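Local coordinates for metallo-carboxypeptidase (Pseudomonas aeruginosa, PDB 4A39), which is a zinc-dependent carboxypeptidase of the M14 family, related to mammalian cytosolic carboxypeptidases, and probably removes residues from the C-terminal end of peptides, at residues G83-R97 / F351-W364. Residues are numbered along the deposited sequence; the frame is centred on the assembly and turned at random.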
loop_
_atom_site.group_PDB
_atom_site.type_symbol
_atom_site.label_atom_id
_atom_site.label_comp_id
_atom_site.label_asym_id
_atom_site.label_seq_id
_atom_site.Cartn_x
_atom_site.Cartn_y
_atom_site.Cartn_z
ATOM N N GLY A 83 -16.885 3.867 -11.009
ATOM C CA GLY A 83 -16.423 5.066 -10.333
ATOM C C GLY A 83 -14.915 5.239 -10.328
ATOM O O GLY A 83 -14.398 6.235 -9.813
ATOM N N TYR A 84 -14.204 4.272 -10.894
ATOM C CA TYR A 84 -12.747 4.336 -10.942
ATOM C C TYR A 84 -12.245 5.005 -12.217
ATOM O O TYR A 84 -12.706 4.697 -13.317
ATOM C CB TYR A 84 -12.138 2.934 -10.851
ATOM C CG TYR A 84 -10.651 2.936 -11.121
ATOM C CD1 TYR A 84 -9.745 3.350 -10.146
ATOM C CD2 TYR A 84 -10.158 2.625 -12.387
ATOM C CE1 TYR A 84 -8.379 3.469 -10.432
ATOM C CE2 TYR A 84 -8.803 2.738 -12.683
ATOM C CZ TYR A 84 -7.921 3.165 -11.706
ATOM O OH TYR A 84 -6.592 3.310 -12.021
ATOM N N GLN A 85 -11.289 5.916 -12.055
ATOM C CA GLN A 85 -10.688 6.624 -13.179
ATOM C C GLN A 85 -9.218 6.219 -13.258
ATOM O O GLN A 85 -8.489 6.336 -12.274
ATOM C CB GLN A 85 -10.782 8.141 -12.973
ATOM C CG GLN A 85 -12.194 8.676 -12.741
ATOM C CD GLN A 85 -13.148 8.352 -13.877
ATOM O OE1 GLN A 85 -13.976 7.443 -13.775
ATOM N NE2 GLN A 85 -13.030 9.091 -14.970
ATOM N N ALA A 86 -8.792 5.738 -14.425
ATOM C CA ALA A 86 -7.407 5.316 -14.633
ATOM C C ALA A 86 -6.432 6.480 -14.487
ATOM O O ALA A 86 -6.796 7.632 -14.709
ATOM C CB ALA A 86 -7.257 4.697 -16.017
ATOM N N VAL A 87 -5.191 6.165 -14.123
ATOM C CA VAL A 87 -4.164 7.182 -13.949
ATOM C C VAL A 87 -3.181 7.110 -15.117
ATOM O O VAL A 87 -2.902 6.030 -15.642
ATOM C CB VAL A 87 -3.394 6.972 -12.625
ATOM C CG1 VAL A 87 -2.732 8.263 -12.199
ATOM C CG2 VAL A 87 -4.342 6.469 -11.544
ATOM N N ALA A 88 -2.659 8.264 -15.519
ATOM C CA ALA A 88 -1.720 8.329 -16.633
ATOM C C ALA A 88 -0.608 9.329 -16.351
ATOM O O ALA A 88 -0.715 10.149 -15.441
ATOM C CB ALA A 88 -2.457 8.721 -17.907
ATOM N N SER A 89 0.462 9.251 -17.136
ATOM C CA SER A 89 1.588 10.165 -16.985
ATOM C C SER A 89 2.449 10.196 -18.238
ATOM O O SER A 89 2.721 9.159 -18.837
ATOM C CB SER A 89 2.457 9.752 -15.800
ATOM O OG SER A 89 3.598 10.587 -15.711
ATOM N N TYR A 90 2.883 11.389 -18.629
ATOM C CA TYR A 90 3.734 11.524 -19.805
ATOM C C TYR A 90 5.193 11.302 -19.428
ATOM O O TYR A 90 5.969 10.772 -20.226
ATOM C CB TYR A 90 3.612 12.925 -20.417
ATOM C CG TYR A 90 2.268 13.255 -21.011
ATOM C CD1 TYR A 90 1.763 12.537 -22.093
ATOM C CD2 TYR A 90 1.497 14.299 -20.493
ATOM C CE1 TYR A 90 0.522 12.852 -22.648
ATOM C CE2 TYR A 90 0.258 14.620 -21.037
ATOM C CZ TYR A 90 -0.224 13.895 -22.114
ATOM O OH TYR A 90 -1.450 14.212 -22.660
ATOM N N ASP A 91 5.556 11.696 -18.207
ATOM C CA ASP A 91 6.940 11.595 -17.753
ATOM C C ASP A 91 7.262 10.607 -16.640
ATOM O O ASP A 91 8.433 10.307 -16.402
ATOM C CB ASP A 91 7.447 12.982 -17.332
ATOM C CG ASP A 91 6.565 13.642 -16.284
ATOM O OD1 ASP A 91 5.750 12.941 -15.652
ATOM O OD2 ASP A 91 6.697 14.868 -16.083
ATOM N N GLY A 92 6.241 10.108 -15.957
ATOM C CA GLY A 92 6.482 9.177 -14.871
ATOM C C GLY A 92 6.635 9.899 -13.545
ATOM O O GLY A 92 6.889 9.269 -12.516
ATOM N N GLU A 93 6.487 11.221 -13.566
ATOM C CA GLU A 93 6.595 12.036 -12.355
ATOM C C GLU A 93 5.263 12.686 -12.006
ATOM O O GLU A 93 4.851 12.686 -10.845
ATOM C CB GLU A 93 7.655 13.126 -12.517
ATOM C CG GLU A 93 9.086 12.628 -12.422
ATOM C CD GLU A 93 10.073 13.762 -12.212
ATOM O OE1 GLU A 93 9.908 14.513 -11.225
ATOM O OE2 GLU A 93 11.012 13.904 -13.026
ATOM N N ARG A 94 4.604 13.251 -13.015
ATOM C CA ARG A 94 3.305 13.895 -12.841
ATOM C C ARG A 94 2.222 12.927 -13.314
ATOM O O ARG A 94 2.148 12.605 -14.498
ATOM C CB ARG A 94 3.217 15.177 -13.677
ATOM C CG ARG A 94 4.251 16.235 -13.342
ATOM C CD ARG A 94 4.198 17.387 -14.344
ATOM N NE ARG A 94 2.989 18.197 -14.213
ATOM C CZ ARG A 94 2.656 19.182 -15.044
ATOM N NH1 ARG A 94 3.442 19.479 -16.070
ATOM N NH2 ARG A 94 1.538 19.872 -14.849
ATOM N N TRP A 95 1.393 12.459 -12.387
ATOM C CA TRP A 95 0.319 11.534 -12.728
ATOM C C TRP A 95 -1.050 12.208 -12.659
ATOM O O TRP A 95 -1.339 12.975 -11.734
ATOM C CB TRP A 95 0.366 10.309 -11.806
ATOM C CG TRP A 95 1.567 9.443 -12.059
ATOM C CD1 TRP A 95 2.845 9.660 -11.627
ATOM C CD2 TRP A 95 1.610 8.256 -12.861
ATOM N NE1 TRP A 95 3.683 8.683 -12.113
ATOM C CE2 TRP A 95 2.951 7.809 -12.874
ATOM C CE3 TRP A 95 0.647 7.528 -13.572
ATOM C CZ2 TRP A 95 3.354 6.662 -13.572
ATOM C CZ3 TRP A 95 1.048 6.384 -14.269
ATOM C CH2 TRP A 95 2.393 5.966 -14.261
ATOM N N PHE A 96 -1.886 11.928 -13.655
ATOM C CA PHE A 96 -3.219 12.518 -13.734
ATOM C C PHE A 96 -4.297 11.498 -14.092
ATOM O O PHE A 96 -4.032 10.512 -14.775
ATOM C CB PHE A 96 -3.233 13.643 -14.774
ATOM C CG PHE A 96 -2.713 13.231 -16.129
ATOM C CD1 PHE A 96 -1.352 13.295 -16.422
ATOM C CD2 PHE A 96 -3.589 12.791 -17.116
ATOM C CE1 PHE A 96 -0.873 12.931 -17.685
ATOM C CE2 PHE A 96 -3.123 12.425 -18.376
ATOM C CZ PHE A 96 -1.764 12.496 -18.663
ATOM N N ARG A 97 -5.515 11.747 -13.625
ATOM C CA ARG A 97 -6.638 10.854 -13.898
ATOM C C ARG A 97 -7.239 11.168 -15.268
ATOM O O ARG A 97 -7.216 12.319 -15.717
ATOM C CB ARG A 97 -7.712 11.019 -12.814
ATOM C CG ARG A 97 -7.252 10.662 -11.398
ATOM C CD ARG A 97 -7.218 9.152 -11.167
ATOM N NE ARG A 97 -6.644 8.835 -9.857
ATOM C CZ ARG A 97 -6.898 7.720 -9.176
ATOM N NH1 ARG A 97 -7.719 6.804 -9.672
ATOM N NH2 ARG A 97 -6.327 7.519 -7.993
ATOM N N PHE A 351 -7.960 3.408 -4.153
ATOM C CA PHE A 351 -7.393 3.433 -5.497
ATOM C C PHE A 351 -8.134 4.527 -6.263
ATOM O O PHE A 351 -7.660 5.001 -7.296
ATOM C CB PHE A 351 -7.604 2.102 -6.232
ATOM C CG PHE A 351 -6.562 1.070 -5.928
ATOM C CD1 PHE A 351 -6.695 0.229 -4.828
ATOM C CD2 PHE A 351 -5.438 0.949 -6.732
ATOM C CE1 PHE A 351 -5.719 -0.720 -4.536
ATOM C CE2 PHE A 351 -4.452 0.004 -6.450
ATOM C CZ PHE A 351 -4.593 -0.834 -5.348
ATOM N N LYS A 352 -9.309 4.898 -5.758
ATOM C CA LYS A 352 -10.143 5.937 -6.365
ATOM C C LYS A 352 -9.709 7.270 -5.754
ATOM O O LYS A 352 -8.547 7.651 -5.878
ATOM C CB LYS A 352 -11.628 5.648 -6.082
ATOM C CG LYS A 352 -12.139 4.367 -6.746
ATOM C CD LYS A 352 -13.549 4.017 -6.299
ATOM C CE LYS A 352 -14.052 2.749 -6.987
ATOM N NZ LYS A 352 -15.432 2.400 -6.534
ATOM N N ASP A 353 -10.625 7.979 -5.100
ATOM C CA ASP A 353 -10.289 9.251 -4.456
ATOM C C ASP A 353 -10.764 9.122 -3.015
ATOM O O ASP A 353 -11.449 8.160 -2.671
ATOM C CB ASP A 353 -11.040 10.408 -5.141
ATOM C CG ASP A 353 -10.436 11.788 -4.847
ATOM O OD1 ASP A 353 -9.544 11.916 -3.987
ATOM O OD2 ASP A 353 -10.873 12.766 -5.492
ATOM N N HIS A 354 -10.360 10.063 -2.168
ATOM C CA HIS A 354 -10.823 10.098 -0.785
ATOM C C HIS A 354 -11.942 11.118 -0.960
ATOM O O HIS A 354 -11.709 12.322 -0.885
ATOM C CB HIS A 354 -9.728 10.643 0.138
ATOM C CG HIS A 354 -10.139 10.742 1.576
ATOM N ND1 HIS A 354 -10.146 11.937 2.266
ATOM C CD2 HIS A 354 -10.536 9.796 2.460
ATOM C CE1 HIS A 354 -10.528 11.722 3.513
ATOM N NE2 HIS A 354 -10.770 10.431 3.656
ATOM N N ASP A 355 -13.145 10.624 -1.224
ATOM C CA ASP A 355 -14.291 11.487 -1.492
ATOM C C ASP A 355 -14.626 12.573 -0.482
ATOM O O ASP A 355 -15.307 13.539 -0.820
ATOM C CB ASP A 355 -15.525 10.632 -1.782
ATOM C CG ASP A 355 -15.490 10.028 -3.175
ATOM O OD1 ASP A 355 -14.506 10.281 -3.904
ATOM O OD2 ASP A 355 -16.442 9.309 -3.548
ATOM N N ASP A 356 -14.152 12.438 0.751
ATOM C CA ASP A 356 -14.420 13.466 1.747
ATOM C C ASP A 356 -13.749 14.778 1.329
ATOM O O ASP A 356 -14.278 15.861 1.587
ATOM C CB ASP A 356 -13.904 13.024 3.114
ATOM C CG ASP A 356 -14.439 11.666 3.521
ATOM O OD1 ASP A 356 -14.029 10.662 2.910
ATOM O OD2 ASP A 356 -15.276 11.608 4.447
ATOM N N ASN A 357 -12.584 14.667 0.691
ATOM C CA ASN A 357 -11.826 15.820 0.194
ATOM C C ASN A 357 -11.519 15.556 -1.277
ATOM O O ASN A 357 -10.406 15.150 -1.628
ATOM C CB ASN A 357 -10.503 15.984 0.947
ATOM C CG ASN A 357 -10.684 16.050 2.447
ATOM O OD1 ASN A 357 -11.665 16.603 2.942
ATOM N ND2 ASN A 357 -9.724 15.496 3.184
ATOM N N PRO A 358 -12.499 15.791 -2.161
ATOM C CA PRO A 358 -12.336 15.566 -3.600
ATOM C C PRO A 358 -11.217 16.352 -4.279
ATOM O O PRO A 358 -11.099 17.567 -4.112
ATOM C CB PRO A 358 -13.710 15.936 -4.170
ATOM C CG PRO A 358 -14.644 15.711 -3.017
ATOM C CD PRO A 358 -13.862 16.255 -1.856
ATOM N N GLU A 359 -10.399 15.633 -5.042
ATOM C CA GLU A 359 -9.300 16.203 -5.817
ATOM C C GLU A 359 -9.243 15.324 -7.074
ATOM O O GLU A 359 -8.267 14.616 -7.315
ATOM C CB GLU A 359 -7.989 16.146 -5.013
ATOM C CG GLU A 359 -7.988 17.118 -3.826
ATOM C CD GLU A 359 -6.740 17.053 -2.956
ATOM O OE1 GLU A 359 -5.655 16.662 -3.449
ATOM O OE2 GLU A 359 -6.843 17.423 -1.766
ATOM N N PRO A 360 -10.315 15.367 -7.888
ATOM C CA PRO A 360 -10.506 14.610 -9.134
ATOM C C PRO A 360 -9.356 14.574 -10.132
ATOM O O PRO A 360 -9.177 13.578 -10.837
ATOM C CB PRO A 360 -11.753 15.251 -9.745
ATOM C CG PRO A 360 -12.493 15.765 -8.564
ATOM C CD PRO A 360 -11.398 16.353 -7.723
ATOM N N GLY A 361 -8.590 15.657 -10.206
ATOM C CA GLY A 361 -7.484 15.707 -11.146
ATOM C C GLY A 361 -6.459 14.611 -10.927
ATOM O O GLY A 361 -5.851 14.119 -11.878
ATOM N N THR A 362 -6.270 14.220 -9.673
ATOM C CA THR A 362 -5.298 13.184 -9.346
ATOM C C THR A 362 -5.904 12.017 -8.587
ATOM O O THR A 362 -5.300 10.942 -8.524
ATOM C CB THR A 362 -4.180 13.725 -8.441
ATOM O OG1 THR A 362 -4.756 14.166 -7.202
ATOM C CG2 THR A 362 -3.461 14.883 -9.102
ATOM N N GLY A 363 -7.085 12.226 -8.008
ATOM C CA GLY A 363 -7.690 11.177 -7.203
ATOM C C GLY A 363 -6.717 10.963 -6.057
ATOM O O GLY A 363 -5.923 11.860 -5.756
ATOM N N TRP A 364 -6.762 9.808 -5.400
ATOM C CA TRP A 364 -5.802 9.557 -4.327
ATOM C C TRP A 364 -4.469 9.395 -5.055
ATOM O O TRP A 364 -4.416 8.815 -6.148
ATOM C CB TRP A 364 -6.165 8.299 -3.532
ATOM C CG TRP A 364 -5.346 8.154 -2.277
ATOM C CD1 TRP A 364 -4.380 7.222 -2.033
ATOM C CD2 TRP A 364 -5.391 8.998 -1.115
ATOM N NE1 TRP A 364 -3.818 7.433 -0.796
ATOM C CE2 TRP A 364 -4.420 8.516 -0.210
ATOM C CE3 TRP A 364 -6.159 10.117 -0.754
ATOM C CZ2 TRP A 364 -4.191 9.113 1.041
ATOM C CZ3 TRP A 364 -5.934 10.712 0.490
ATOM C CH2 TRP A 364 -4.956 10.204 1.371
HETATM O O HOH W 1 -6.602 14.820 -14.619
#
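R97 donates every direct hydrogen bond across the contact, reaching three backbone carbonyls of 351-364 with its guanidinium. NH1 and NH2 grip F351 O end-on, R97 NH2 at 2.9 Å from F351 O. NH2 also donates to W364 O, on a lone pair and in the guanidinium plane. R97 NE meets T362 O at 2.8 Å, from above that carbonyl's plane. NH1 turns back to Q85 O in its own segment. These bonds fix the rotation of the group. V87 CG2, of the same segment, covers one guanidinium face over its centre. R97 CG lies beside the backbone N (chi1 -62°), 3.4 Å from T362 C. The R97 chain then bends at chi2.

The backbone adds a nearly straight bond, R97 N to G361 O at 3.0 Å (175°). A water donates to both R97 O and G361 O.

Apolar contact is lighter: Y84 CE1 lies 4.5 Å from F351 CB. The Y84 ring also turns its edge to a carbonyl, with Y84 CE1 3.6 Å from F351 O. Its OH bonds to Y122 O. The extended K352 chain runs past Y84 to S82 O and E277 O. The F351 side chain lies about 4 Å from that of zinc ligand E183.

The contact joins the N-terminal domain, at strands 87-89 and 96-103, to the catalytic domain, where 351-364 links strand 343-350 to helix 366-383.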